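PTS-dependent dihydroxyacetone kinase, ADP-binding subunit DhaL (Lactococcus lactis subsp. lactis, PDB 3CR3) binds ADP and magnesium, accepts a phosphoryl group from DhaM onto the bound ADP to make ATP, and passes it to dihydroxyacetone bound to DhaK. Local coordinates at residues 40-52 and 66-79. Residues are numbered along the deposited sequence; the frame is centred on the assembly and turned at random.
Sequences NMARGMSETMKAL and KVAMTLMSKVGGAS. With ADP (adenosine-5'-diphosphate), chain G.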
ATOM      1  N   ASN A  40      10.575 -17.967 -14.322  1.00 18.34           N
ATOM      2  CA  ASN A  40       9.205 -17.775 -14.818  1.00 18.13           C
ATOM      3  C   ASN A  40       8.983 -18.459 -16.171  1.00 18.36           C
ATOM      4  O   ASN A  40       8.048 -19.252 -16.342  1.00 18.46           O
ATOM      5  CB  ASN A  40       8.908 -16.269 -14.997  1.00 18.06           C
ATOM      6  CG  ASN A  40       8.514 -15.553 -13.692  1.00 18.93           C
ATOM      7  OD1 ASN A  40       8.274 -16.174 -12.658  1.00 19.28           O
ATOM      8  ND2 ASN A  40       8.420 -14.223 -13.763  1.00 18.35           N
HETATM    9  N   MSE A  41       9.843 -18.116 -17.131  1.00 18.15           N
HETATM   10  CA  MSE A  41       9.788 -18.669 -18.478  1.00 18.20           C
HETATM   11  C   MSE A  41      10.097 -20.172 -18.545  1.00 18.20           C
HETATM   12  O   MSE A  41       9.520 -20.876 -19.381  1.00 17.89           O
HETATM   13  CB  MSE A  41      10.714 -17.895 -19.419  1.00 18.33           C
HETATM   14  CG  MSE A  41      10.305 -16.424 -19.656  1.00 17.13           C
HETATM   15 SE   MSE A  41       8.485 -16.198 -20.356  1.00 24.12          SE
HETATM   16  CE  MSE A  41       8.833 -16.978 -22.125  1.00 19.97           C
ATOM     17  N   ALA A  42      11.020 -20.646 -17.701  1.00 17.93           N
ATOM     18  CA  ALA A  42      11.373 -22.069 -17.657  1.00 18.72           C
ATOM     19  C   ALA A  42      10.191 -22.918 -17.234  1.00 19.02           C
ATOM     20  O   ALA A  42       9.889 -23.928 -17.875  1.00 19.00           O
ATOM     21  CB  ALA A  42      12.562 -22.328 -16.753  1.00 18.45           C
ATOM     22  N   ARG A  43       9.535 -22.487 -16.163  1.00 19.80           N
ATOM     23  CA  ARG A  43       8.292 -23.089 -15.667  1.00 21.08           C
ATOM     24  C   ARG A  43       7.213 -23.085 -16.754  1.00 20.09           C
ATOM     25  O   ARG A  43       6.662 -24.130 -17.112  1.00 19.87           O
ATOM     26  CB  ARG A  43       7.818 -22.297 -14.452  1.00 20.93           C
ATOM     27  CG  ARG A  43       6.522 -22.751 -13.798  1.00 23.48           C
ATOM     28  CD  ARG A  43       6.354 -22.074 -12.428  1.00 24.15           C
ATOM     29  NE  ARG A  43       7.545 -22.231 -11.585  1.00 31.63           N
ATOM     30  CZ  ARG A  43       8.341 -21.237 -11.173  1.00 33.19           C
ATOM     31  NH1 ARG A  43       8.082 -19.978 -11.497  1.00 32.92           N
ATOM     32  NH2 ARG A  43       9.402 -21.512 -10.415  1.00 34.44           N
ATOM     33  N   GLY A  44       6.938 -21.903 -17.293  1.00 19.09           N
ATOM     34  CA  GLY A  44       5.880 -21.743 -18.270  1.00 18.31           C
ATOM     35  C   GLY A  44       6.081 -22.577 -19.518  1.00 17.83           C
ATOM     36  O   GLY A  44       5.124 -23.149 -20.043  1.00 16.82           O
HETATM   37  N   MSE A  45       7.322 -22.636 -19.998  1.00 17.86           N
HETATM   38  CA  MSE A  45       7.624 -23.368 -21.214  1.00 18.44           C
HETATM   39  C   MSE A  45       7.767 -24.878 -20.980  1.00 18.81           C
HETATM   40  O   MSE A  45       7.422 -25.673 -21.859  1.00 18.47           O
HETATM   41  CB  MSE A  45       8.831 -22.776 -21.952  1.00 19.19           C
HETATM   42  CG  MSE A  45       8.509 -21.476 -22.719  1.00 18.28           C
HETATM   43 SE   MSE A  45       6.997 -21.663 -23.976  1.00 23.65          SE
HETATM   44  CE  MSE A  45       7.674 -23.081 -25.091  1.00 17.76           C
ATOM     45  N   SER A  46       8.245 -25.274 -19.803  1.00 19.02           N
ATOM     46  CA  SER A  46       8.253 -26.704 -19.450  1.00 19.66           C
ATOM     47  C   SER A  46       6.820 -27.213 -19.407  1.00 19.54           C
ATOM     48  O   SER A  46       6.492 -28.179 -20.072  1.00 19.64           O
ATOM     49  CB  SER A  46       8.965 -26.961 -18.124  1.00 19.65           C
ATOM     50  OG  SER A  46       8.572 -26.008 -17.162  1.00 21.96           O
ATOM     51  N   GLU A  47       5.970 -26.519 -18.658  1.00 20.13           N
ATOM     52  CA  GLU A  47       4.539 -26.795 -18.627  1.00 20.84           C
ATOM     53  C   GLU A  47       3.867 -26.756 -19.998  1.00 21.61           C
ATOM     54  O   GLU A  47       3.057 -27.630 -20.297  1.00 22.34           O
ATOM     55  CB  GLU A  47       3.841 -25.858 -17.644  1.00 20.62           C
ATOM     56  CG  GLU A  47       4.189 -26.166 -16.196  1.00 21.09           C
ATOM     57  CD  GLU A  47       3.799 -27.588 -15.794  1.00 21.75           C
ATOM     58  OE1 GLU A  47       2.613 -27.950 -15.966  1.00 22.01           O
ATOM     59  OE2 GLU A  47       4.676 -28.334 -15.313  1.00 22.16           O
ATOM     60  N   THR A  48       4.216 -25.768 -20.831  1.00 22.23           N
ATOM     61  CA  THR A  48       3.712 -25.692 -22.204  1.00 22.78           C
ATOM     62  C   THR A  48       4.036 -26.962 -23.001  1.00 23.54           C
ATOM     63  O   THR A  48       3.150 -27.565 -23.596  1.00 22.95           O
ATOM     64  CB  THR A  48       4.234 -24.431 -22.947  1.00 22.67           C
ATOM     65  OG1 THR A  48       3.672 -23.264 -22.345  1.00 22.13           O
ATOM     66  CG2 THR A  48       3.838 -24.456 -24.422  1.00 23.07           C
HETATM   67  N   MSE A  49       5.301 -27.370 -22.988  1.00 24.84           N
HETATM   68  CA  MSE A  49       5.720 -28.548 -23.745  1.00 26.26           C
HETATM   69  C   MSE A  49       5.061 -29.832 -23.222  1.00 26.79           C
HETATM   70  O   MSE A  49       4.739 -30.727 -24.012  1.00 26.75           O
HETATM   71  CB  MSE A  49       7.242 -28.678 -23.788  1.00 26.32           C
HETATM   72  CG  MSE A  49       7.962 -27.522 -24.493  1.00 28.48           C
HETATM   73 SE   MSE A  49       7.137 -26.889 -26.157  1.00 33.42          SE
HETATM   74  CE  MSE A  49       7.472 -28.500 -27.236  1.00 29.75           C
ATOM     75  N   LYS A  50       4.856 -29.910 -21.906  1.00 27.49           N
ATOM     76  CA  LYS A  50       4.090 -31.014 -21.303  1.00 28.81           C
ATOM     77  C   LYS A  50       2.667 -31.038 -21.860  1.00 29.07           C
ATOM     78  O   LYS A  50       2.187 -32.077 -22.318  1.00 29.09           O
ATOM     79  CB  LYS A  50       4.004 -30.873 -19.783  1.00 28.99           C
ATOM     80  CG  LYS A  50       5.273 -31.144 -19.003  1.00 30.62           C
ATOM     81  CD  LYS A  50       4.910 -31.456 -17.548  1.00 32.20           C
ATOM     82  CE  LYS A  50       6.008 -31.046 -16.586  1.00 33.65           C
ATOM     83  NZ  LYS A  50       5.657 -31.426 -15.181  1.00 34.72           N
ATOM     84  N   ALA A  51       2.000 -29.885 -21.815  1.00 29.55           N
ATOM     85  CA  ALA A  51       0.617 -29.759 -22.277  1.00 30.22           C
ATOM     86  C   ALA A  51       0.450 -30.054 -23.770  1.00 30.90           C
ATOM     87  O   ALA A  51      -0.569 -30.610 -24.177  1.00 31.09           O
ATOM     88  CB  ALA A  51       0.064 -28.382 -21.936  1.00 30.20           C
ATOM     89  N   LEU A  52       1.447 -29.692 -24.576  1.00 31.63           N
ATOM     90  CA  LEU A  52       1.416 -29.982 -26.011  1.00 32.61           C
ATOM     91  C   LEU A  52       1.567 -31.476 -26.333  1.00 33.53           C
ATOM     92  O   LEU A  52       1.052 -31.945 -27.357  1.00 33.48           O
ATOM     93  CB  LEU A  52       2.479 -29.176 -26.772  1.00 32.51           C
ATOM     94  CG  LEU A  52       2.500 -27.641 -26.763  1.00 32.26           C
ATOM     95  CD1 LEU A  52       3.343 -27.128 -27.924  1.00 32.27           C
ATOM     96  CD2 LEU A  52       1.128 -27.019 -26.813  1.00 32.34           C
ATOM     97  N   LYS A  66      -3.347 -23.179 -26.742  1.00 20.60           N
ATOM     98  CA  LYS A  66      -2.828 -24.012 -25.654  1.00 20.80           C
ATOM     99  C   LYS A  66      -1.601 -23.368 -25.002  1.00 20.71           C
ATOM    100  O   LYS A  66      -1.421 -23.429 -23.773  1.00 20.13           O
ATOM    101  CB  LYS A  66      -2.491 -25.417 -26.174  1.00 20.75           C
ATOM    102  CG  LYS A  66      -1.979 -26.412 -25.114  1.00 21.69           C
ATOM    103  CD  LYS A  66      -2.952 -26.578 -23.944  1.00 24.28           C
ATOM    104  CE  LYS A  66      -4.063 -27.593 -24.242  1.00 25.45           C
ATOM    105  NZ  LYS A  66      -5.125 -27.502 -23.182  1.00 26.43           N
ATOM    106  N   VAL A  67      -0.766 -22.749 -25.832  1.00 20.77           N
ATOM    107  CA  VAL A  67       0.406 -22.015 -25.349  1.00 20.77           C
ATOM    108  C   VAL A  67      -0.068 -20.835 -24.498  1.00 21.21           C
ATOM    109  O   VAL A  67       0.375 -20.663 -23.365  1.00 21.60           O
ATOM    110  CB  VAL A  67       1.316 -21.541 -26.515  1.00 20.99           C
ATOM    111  CG1 VAL A  67       2.457 -20.627 -26.002  1.00 20.26           C
ATOM    112  CG2 VAL A  67       1.882 -22.731 -27.254  1.00 21.00           C
ATOM    113  N   ALA A  68      -0.992 -20.053 -25.036  1.00 21.50           N
ATOM    114  CA  ALA A  68      -1.516 -18.887 -24.333  1.00 22.86           C
ATOM    115  C   ALA A  68      -2.051 -19.227 -22.924  1.00 23.71           C
ATOM    116  O   ALA A  68      -1.678 -18.581 -21.948  1.00 23.26           O
ATOM    117  CB  ALA A  68      -2.575 -18.211 -25.172  1.00 22.54           C
HETATM  118  N   MSE A  69      -2.895 -20.256 -22.821  1.00 24.38           N
HETATM  119  CA  MSE A  69      -3.503 -20.630 -21.539  1.00 25.99           C
HETATM  120  C   MSE A  69      -2.503 -21.203 -20.537  1.00 24.96           C
HETATM  121  O   MSE A  69      -2.601 -20.921 -19.346  1.00 24.53           O
HETATM  122  CB  MSE A  69      -4.676 -21.607 -21.733  1.00 27.14           C
HETATM  123  CG  MSE A  69      -5.767 -21.101 -22.675  1.00 34.02           C
HETATM  124 SE   MSE A  69      -6.499 -19.339 -22.192  1.00 51.81          SE
HETATM  125  CE  MSE A  69      -5.408 -18.109 -23.233  1.00 45.60           C
ATOM    126  N   THR A  70      -1.549 -21.994 -21.023  1.00 24.59           N
ATOM    127  CA  THR A  70      -0.503 -22.556 -20.168  1.00 24.71           C
ATOM    128  C   THR A  70       0.390 -21.453 -19.565  1.00 24.98           C
ATOM    129  O   THR A  70       0.629 -21.432 -18.360  1.00 24.19           O
ATOM    130  CB  THR A  70       0.364 -23.597 -20.918  1.00 24.38           C
ATOM    131  OG1 THR A  70      -0.479 -24.502 -21.641  1.00 24.21           O
ATOM    132  CG2 THR A  70       1.216 -24.380 -19.951  1.00 24.49           C
ATOM    133  N   LEU A  71       0.865 -20.537 -20.410  1.00 25.73           N
ATOM    134  CA  LEU A  71       1.695 -19.418 -19.952  1.00 26.57           C
ATOM    135  C   LEU A  71       0.918 -18.499 -19.002  1.00 27.98           C
ATOM    136  O   LEU A  71       1.464 -18.035 -17.998  1.00 28.03           O
ATOM    137  CB  LEU A  71       2.298 -18.635 -21.139  1.00 25.91           C
ATOM    138  CG  LEU A  71       3.259 -19.370 -22.093  1.00 24.36           C
ATOM    139  CD1 LEU A  71       3.789 -18.436 -23.194  1.00 23.69           C
ATOM    140  CD2 LEU A  71       4.421 -20.049 -21.378  1.00 23.75           C
HETATM  141  N   MSE A  72      -0.363 -18.270 -19.299  1.00 29.78           N
HETATM  142  CA  MSE A  72      -1.219 -17.434 -18.452  1.00 32.37           C
HETATM  143  C   MSE A  72      -1.421 -18.014 -17.053  1.00 30.81           C
HETATM  144  O   MSE A  72      -1.496 -17.273 -16.081  1.00 31.14           O
HETATM  145  CB  MSE A  72      -2.574 -17.170 -19.111  1.00 31.97           C
HETATM  146  CG  MSE A  72      -2.535 -16.110 -20.206  1.00 34.29           C
HETATM  147 SE   MSE A  72      -4.279 -15.318 -20.498  1.00 40.97          SE
HETATM  148  CE  MSE A  72      -4.055 -14.613 -22.299  1.00 35.05           C
ATOM    149  N   SER A  73      -1.509 -19.336 -16.958  1.00 30.14           N
ATOM    150  CA  SER A  73      -1.644 -20.005 -15.666  1.00 29.48           C
ATOM    151  C   SER A  73      -0.323 -20.152 -14.905  1.00 28.79           C
ATOM    152  O   SER A  73      -0.271 -19.891 -13.697  1.00 29.09           O
ATOM    153  CB  SER A  73      -2.290 -21.381 -15.845  1.00 29.58           C
ATOM    154  OG  SER A  73      -3.624 -21.249 -16.314  1.00 30.70           O
ATOM    155  N   LYS A  74       0.733 -20.563 -15.607  1.00 27.50           N
ATOM    156  CA  LYS A  74       1.965 -21.049 -14.962  1.00 26.71           C
ATOM    157  C   LYS A  74       3.104 -20.010 -14.768  1.00 26.12           C
ATOM    158  O   LYS A  74       4.073 -20.281 -14.053  1.00 25.50           O
ATOM    159  CB  LYS A  74       2.481 -22.298 -15.696  1.00 26.70           C
ATOM    160  CG  LYS A  74       1.460 -23.453 -15.774  1.00 27.21           C
ATOM    161  CD  LYS A  74       1.321 -24.188 -14.437  1.00 27.42           C
ATOM    162  CE  LYS A  74       0.287 -25.311 -14.493  1.00 27.64           C
ATOM    163  NZ  LYS A  74      -1.125 -24.796 -14.408  1.00 27.42           N
ATOM    164  N   VAL A  75       2.985 -18.846 -15.411  1.00 25.48           N
ATOM    165  CA  VAL A  75       3.929 -17.730 -15.233  1.00 25.32           C
ATOM    166  C   VAL A  75       3.317 -16.677 -14.281  1.00 25.31           C
ATOM    167  O   VAL A  75       2.240 -16.140 -14.552  1.00 25.76           O
ATOM    168  CB  VAL A  75       4.284 -17.084 -16.603  1.00 25.85           C
ATOM    169  CG1 VAL A  75       5.439 -16.103 -16.479  1.00 25.12           C
ATOM    170  CG2 VAL A  75       4.627 -18.149 -17.627  1.00 24.98           C
ATOM    171  N   GLY A  76       3.987 -16.395 -13.165  1.00 24.73           N
ATOM    172  CA  GLY A  76       3.433 -15.508 -12.134  1.00 23.66           C
ATOM    173  C   GLY A  76       3.771 -14.023 -12.241  1.00 23.19           C
ATOM    174  O   GLY A  76       3.310 -13.211 -11.410  1.00 22.47           O
ATOM    175  N   GLY A  77       4.578 -13.675 -13.254  1.00 22.04           N
ATOM    176  CA  GLY A  77       4.964 -12.292 -13.520  1.00 20.53           C
ATOM    177  C   GLY A  77       4.336 -11.721 -14.783  1.00 19.86           C
ATOM    178  O   GLY A  77       3.531 -12.388 -15.452  1.00 20.23           O
ATOM    179  N   ALA A  78       4.719 -10.489 -15.102  1.00 18.12           N
ATOM    180  CA  ALA A  78       4.218  -9.747 -16.261  1.00 16.87           C
ATOM    181  C   ALA A  78       4.342 -10.524 -17.569  1.00 16.20           C
ATOM    182  O   ALA A  78       3.489 -10.427 -18.440  1.00 15.63           O
ATOM    183  CB  ALA A  78       4.948  -8.402 -16.379  1.00 16.11           C
ATOM    184  N   SER A  79       5.400 -11.306 -17.706  1.00 15.57           N
ATOM    185  CA  SER A  79       5.605 -12.073 -18.941  1.00 15.93           C
ATOM    186  C   SER A  79       4.450 -13.051 -19.244  1.00 16.08           C
ATOM    187  O   SER A  79       4.236 -13.420 -20.400  1.00 16.71           O
ATOM    188  CB  SER A  79       6.948 -12.808 -18.882  1.00 15.04           C
ATOM    189  OG  SER A  79       6.963 -13.672 -17.753  1.00 14.42           O
TER
HETATM  190  PB  ADP G1211       7.914  -9.418 -13.618  1.00 15.60           P
HETATM  191  O1B ADP G1211       8.754 -10.158 -12.626  1.00 15.51           O
HETATM  192  O2B ADP G1211       6.482  -9.326 -13.219  1.00 13.87           O
HETATM  193  O3B ADP G1211       8.512  -8.078 -14.048  1.00 14.19           O
HETATM  194  PA  ADP G1211       9.171 -11.090 -15.634  1.00 14.17           P
HETATM  195  O1A ADP G1211      10.428 -10.852 -14.870  1.00 13.91           O
HETATM  196  O2A ADP G1211       8.808 -12.532 -15.900  1.00 16.69           O
HETATM  197  O3A ADP G1211       7.902 -10.343 -14.951  1.00 14.44           O
HETATM  198  O5' ADP G1211       9.242 -10.316 -17.050  1.00 15.92           O
HETATM  199  C5' ADP G1211       9.872  -9.035 -17.148  1.00 15.07           C
HETATM  200  C4' ADP G1211       9.752  -8.582 -18.588  1.00 14.79           C
HETATM  201  O4' ADP G1211       8.391  -8.308 -18.946  1.00 16.42           O
HETATM  202  C3' ADP G1211      10.504  -7.293 -18.869  1.00 14.89           C
HETATM  203  O3' ADP G1211      11.863  -7.605 -19.175  1.00 14.91           O
HETATM  204  C2' ADP G1211       9.751  -6.687 -20.051  1.00 14.36           C
HETATM  205  O2' ADP G1211      10.294  -7.072 -21.316  1.00 10.96           O
HETATM  206  C1' ADP G1211       8.367  -7.317 -19.968  1.00 17.13           C
HETATM  207  N9  ADP G1211       7.379  -6.296 -19.573  1.00 18.66           N
HETATM  208  C8  ADP G1211       7.152  -5.903 -18.301  1.00 18.23           C
HETATM  209  N7  ADP G1211       6.195  -4.963 -18.267  1.00 17.35           N
HETATM  210  C5  ADP G1211       5.810  -4.743 -19.538  1.00 17.86           C
HETATM  211  C6  ADP G1211       4.835  -3.861 -20.205  1.00 16.54           C
HETATM  212  N6  ADP G1211       4.073  -3.041 -19.456  1.00 17.11           N
HETATM  213  N1  ADP G1211       4.729  -3.931 -21.551  1.00 17.92           N
HETATM  214  C2  ADP G1211       5.478  -4.770 -22.293  1.00 17.00           C
HETATM  215  N3  ADP G1211       6.382  -5.588 -21.753  1.00 16.87           N
HETATM  216  C4  ADP G1211       6.593  -5.614 -20.406  1.00 17.73           C
HETATM  217  O   HOH W   1       5.795 -18.109 -11.941  1.00 30.34           O
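Helix 40-52 runs roughly antiparallel to helix 66-74, the axes passing 8.6 Å apart and inclined at 139° between their directions, and Gly44 brings its backbone close to Leu71 and Val75. Thr70 is a knob seated among Gly44, Glu47, Thr48 and Ala51; its CG2, anti to its own backbone N, presses on the turn of the facing helix, 3.4 Å from Thr48 N. Thr48 OG1 donates to Gly44 O (2.7 Å), tilted 32° from the carbonyl plane and on the opposite face from Thr48 N, so this oxygen is gripped twice. CD2 of Leu71 reaches both oxygens of that bond, while Thr48 CG2 meets Val67 CG2 at 3.8 Å. Replacing Thr48 with an alanine would probably leave Gly44 O with one fewer donor and open a gap beside Val67 and Leu71. At the end away from the nucleotide the side chains of Leu52 and Lys66 slide past each other in opposite directions, CD2 on CG; nearer the nucleotide the aliphatic part of Lys74 crosses Glu47.

No direct hydrogen bond joins the two segments; at the nucleotide end a water accepts from Arg43 NH1 and Gly76 N and donates to Asn40 OD1. Asn40 ND2 (2.8 Å, 164°) and Ser79 OG (2.9 Å) both donate to ADP O2A, and Ala78 N binds O2B almost straight, so the two segments jointly hold the diphosphate. Within the all-helical DAK2 domain, Met45 and Val67 pack on helix 4-20, whereas Met41, Leu71 and again Val67 lean on helix 79-94.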